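Local coordinates for protein dihydroxyacetone kinase (PDB 1UN8) that phosphorylates dihydroxyacetone with ATP, using a divalent metal ion as cofactor, joining a dihydroxyacetone-binding domain to an eight-helix barrel that binds ATP and holds a phospholipid, at residues L105-N110 with I156-I161. Residues are numbered along the deposited sequence; the frame is centred on the assembly and turned at random.
Sequences LLIVKN and ILVHKI
The imidazole of His-159 meets Ile-107 with its edge: CG2 of Ile-107 comes within 3.4 Å of CE1 of His-159 close to the ring plane, and CB of Ile-107 lies in that plane, 3.6 Å from CE1 of His-159. ND1 of His-159 is on the same rim, 3.6 Å from CG2 of Ile-107, so the ring presses its ND1-CE1 side against the branch point of the isoleucine while the two side chains run past each other in opposite senses. With CG of His-159 beside its own backbone N (chi1 -72°), the ring reaches from the helix toward the strand although its CB does not point there. NE2 of His-159 is hydrogen-bonded to ND1 of His-65, whose NE2 is hydrogen-bonded to NZ of Lys-109; these two hydrogen bonds link the helix to this substrate-binding lysine, and probably help to set its position. Strand 104-109 runs between the parallel strands 52-59 and 132-137 in a mixed sheet of the DhaK domain, and helix 155-167 packs on it there. Ile-107 also sends CD1 to CG1 of Val-158, 3.6 Å away, a purely apolar touch. CG1 of Val-158 stands anti to its backbone N (chi1 174°), directed at the strand. Val-53 and Val-137 from the flanking strands also touch Ile-107, and Leu-135 touches Val-158.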
ATOM      1  N   LEU A 105      11.949  27.920   5.952  1.00 49.21           N
ATOM      2  CA  LEU A 105      10.535  27.994   5.635  1.00 45.40           C
ATOM      3  C   LEU A 105       9.831  26.801   6.278  1.00 43.68           C
ATOM      4  O   LEU A 105      10.179  25.644   6.011  1.00 42.39           O
ATOM      5  CB  LEU A 105      10.335  27.946   4.122  1.00 44.01           C
ATOM      6  CG  LEU A 105       8.911  27.610   3.686  1.00 44.13           C
ATOM      7  CD1 LEU A 105       7.981  28.706   4.187  1.00 44.50           C
ATOM      8  CD2 LEU A 105       8.829  27.469   2.167  1.00 43.17           C
ATOM      9  N   LEU A 106       8.873  27.077   7.155  1.00 41.50           N
ATOM     10  CA  LEU A 106       8.110  26.002   7.783  1.00 39.79           C
ATOM     11  C   LEU A 106       6.894  25.756   6.868  1.00 41.72           C
ATOM     12  O   LEU A 106       6.165  26.693   6.531  1.00 41.91           O
ATOM     13  CB  LEU A 106       7.631  26.415   9.178  1.00 35.77           C
ATOM     14  CG  LEU A 106       8.675  26.808  10.231  1.00 35.94           C
ATOM     15  CD1 LEU A 106       7.967  27.198  11.527  1.00 32.81           C
ATOM     16  CD2 LEU A 106       9.660  25.674  10.472  1.00 31.79           C
ATOM     17  N   ILE A 107       6.703  24.515   6.425  1.00 40.61           N
ATOM     18  CA  ILE A 107       5.558  24.182   5.592  1.00 40.50           C
ATOM     19  C   ILE A 107       4.606  23.395   6.508  1.00 42.18           C
ATOM     20  O   ILE A 107       4.904  22.256   6.915  1.00 42.02           O
ATOM     21  CB  ILE A 107       5.964  23.311   4.397  1.00 42.28           C
ATOM     22  CG1 ILE A 107       7.033  24.040   3.565  1.00 41.52           C
ATOM     23  CG2 ILE A 107       4.709  22.978   3.546  1.00 40.30           C
ATOM     24  CD1 ILE A 107       6.661  24.289   2.130  1.00 41.02           C
ATOM     25  N   VAL A 108       3.465  23.996   6.833  1.00 42.02           N
ATOM     26  CA  VAL A 108       2.508  23.361   7.733  1.00 42.26           C
ATOM     27  C   VAL A 108       1.130  23.047   7.149  1.00 41.28           C
ATOM     28  O   VAL A 108       0.491  23.910   6.551  1.00 40.82           O
ATOM     29  CB  VAL A 108       2.307  24.233   8.984  1.00 43.86           C
ATOM     30  CG1 VAL A 108       1.308  23.591   9.926  1.00 44.66           C
ATOM     31  CG2 VAL A 108       3.640  24.422   9.679  1.00 47.57           C
ATOM     32  N   LYS A 109       0.673  21.808   7.342  1.00 41.23           N
ATOM     33  CA  LYS A 109      -0.649  21.392   6.863  1.00 39.38           C
ATOM     34  C   LYS A 109      -1.671  22.111   7.746  1.00 38.75           C
ATOM     35  O   LYS A 109      -1.438  22.304   8.936  1.00 37.62           O
ATOM     36  CB  LYS A 109      -0.801  19.866   6.954  1.00 38.48           C
ATOM     37  CG  LYS A 109       0.140  19.107   6.016  1.00 36.28           C
ATOM     38  CD  LYS A 109      -0.184  17.606   5.921  1.00 37.90           C
ATOM     39  CE  LYS A 109      -0.145  16.903   7.275  1.00 37.05           C
ATOM     40  NZ  LYS A 109       1.129  17.105   8.009  1.00 37.22           N
ATOM     41  N   ASN A 110      -2.791  22.519   7.165  1.00 39.26           N
ATOM     42  CA  ASN A 110      -3.799  23.269   7.914  1.00 39.68           C
ATOM     43  C   ASN A 110      -4.519  22.526   9.038  1.00 39.14           C
ATOM     44  O   ASN A 110      -5.569  21.933   8.829  1.00 40.79           O
ATOM     45  CB  ASN A 110      -4.837  23.847   6.950  1.00 40.81           C
ATOM     46  CG  ASN A 110      -5.461  25.132   7.467  1.00 41.94           C
ATOM     47  OD1 ASN A 110      -5.280  25.498   8.629  1.00 42.90           O
ATOM     48  ND2 ASN A 110      -6.205  25.826   6.600  1.00 41.19           N
ATOM     49  N   ILE A 156       2.804  17.758  -0.326  1.00 41.04           N
ATOM     50  CA  ILE A 156       4.110  17.367  -0.817  1.00 41.77           C
ATOM     51  C   ILE A 156       4.448  18.021  -2.149  1.00 42.12           C
ATOM     52  O   ILE A 156       5.619  18.185  -2.481  1.00 42.55           O
ATOM     53  CB  ILE A 156       4.255  15.832  -0.945  1.00 41.05           C
ATOM     54  CG1 ILE A 156       3.246  15.296  -1.955  1.00 40.30           C
ATOM     55  CG2 ILE A 156       4.133  15.179   0.436  1.00 39.41           C
ATOM     56  CD1 ILE A 156       3.824  14.195  -2.850  1.00 42.75           C
ATOM     57  N   LEU A 157       3.441  18.385  -2.932  1.00 42.46           N
ATOM     58  CA  LEU A 157       3.742  19.044  -4.190  1.00 42.27           C
ATOM     59  C   LEU A 157       4.320  20.403  -3.829  1.00 43.52           C
ATOM     60  O   LEU A 157       5.120  20.972  -4.576  1.00 44.58           O
ATOM     61  CB  LEU A 157       2.492  19.212  -5.043  1.00 41.69           C
ATOM     62  CG  LEU A 157       1.864  17.911  -5.539  1.00 42.78           C
ATOM     63  CD1 LEU A 157       0.699  18.262  -6.458  1.00 42.84           C
ATOM     64  CD2 LEU A 157       2.897  17.055  -6.262  1.00 37.48           C
ATOM     65  N   VAL A 158       3.923  20.917  -2.666  1.00 42.86           N
ATOM     66  CA  VAL A 158       4.425  22.198  -2.204  1.00 43.54           C
ATOM     67  C   VAL A 158       5.875  22.008  -1.762  1.00 45.39           C
ATOM     68  O   VAL A 158       6.727  22.860  -2.019  1.00 46.48           O
ATOM     69  CB  VAL A 158       3.572  22.750  -1.038  1.00 42.46           C
ATOM     70  CG1 VAL A 158       4.203  24.009  -0.473  1.00 41.45           C
ATOM     71  CG2 VAL A 158       2.169  23.068  -1.539  1.00 41.93           C
ATOM     72  N   HIS A 159       6.163  20.885  -1.110  1.00 46.16           N
ATOM     73  CA  HIS A 159       7.531  20.613  -0.674  1.00 46.44           C
ATOM     74  C   HIS A 159       8.437  20.614  -1.908  1.00 45.35           C
ATOM     75  O   HIS A 159       9.519  21.182  -1.899  1.00 44.23           O
ATOM     76  CB  HIS A 159       7.647  19.238   0.003  1.00 46.37           C
ATOM     77  CG  HIS A 159       7.031  19.161   1.366  1.00 46.53           C
ATOM     78  ND1 HIS A 159       6.622  20.277   2.065  1.00 47.18           N
ATOM     79  CD2 HIS A 159       6.826  18.105   2.190  1.00 45.82           C
ATOM     80  CE1 HIS A 159       6.194  19.911   3.262  1.00 46.85           C
ATOM     81  NE2 HIS A 159       6.310  18.599   3.363  1.00 45.63           N
ATOM     82  N   LYS A 160       7.964  19.969  -2.967  1.00 45.91           N
ATOM     83  CA  LYS A 160       8.713  19.841  -4.210  1.00 47.60           C
ATOM     84  C   LYS A 160       9.157  21.182  -4.781  1.00 49.08           C
ATOM     85  O   LYS A 160      10.317  21.364  -5.149  1.00 49.34           O
ATOM     86  CB  LYS A 160       7.866  19.104  -5.252  1.00 46.98           C
ATOM     87  CG  LYS A 160       8.663  18.538  -6.421  1.00 46.29           C
ATOM     88  CD  LYS A 160       9.755  17.589  -5.921  1.00 45.09           C
ATOM     89  CE  LYS A 160      10.516  16.957  -7.076  1.00 44.57           C
ATOM     90  NZ  LYS A 160      11.252  17.962  -7.896  1.00 44.03           N
ATOM     91  N   ILE A 161       8.218  22.114  -4.876  1.00 50.53           N
ATOM     92  CA  ILE A 161       8.512  23.437  -5.404  1.00 51.17           C
ATOM     93  C   ILE A 161       9.424  24.216  -4.458  1.00 51.22           C
ATOM     94  O   ILE A 161      10.409  24.822  -4.893  1.00 50.66           O
ATOM     95  CB  ILE A 161       7.198  24.210  -5.657  1.00 51.45           C
ATOM     96  CG1 ILE A 161       6.641  23.811  -7.027  1.00 52.23           C
ATOM     97  CG2 ILE A 161       7.425  25.702  -5.528  1.00 49.19           C
ATOM     98  CD1 ILE A 161       7.180  24.658  -8.161  1.00 57.85           C
TER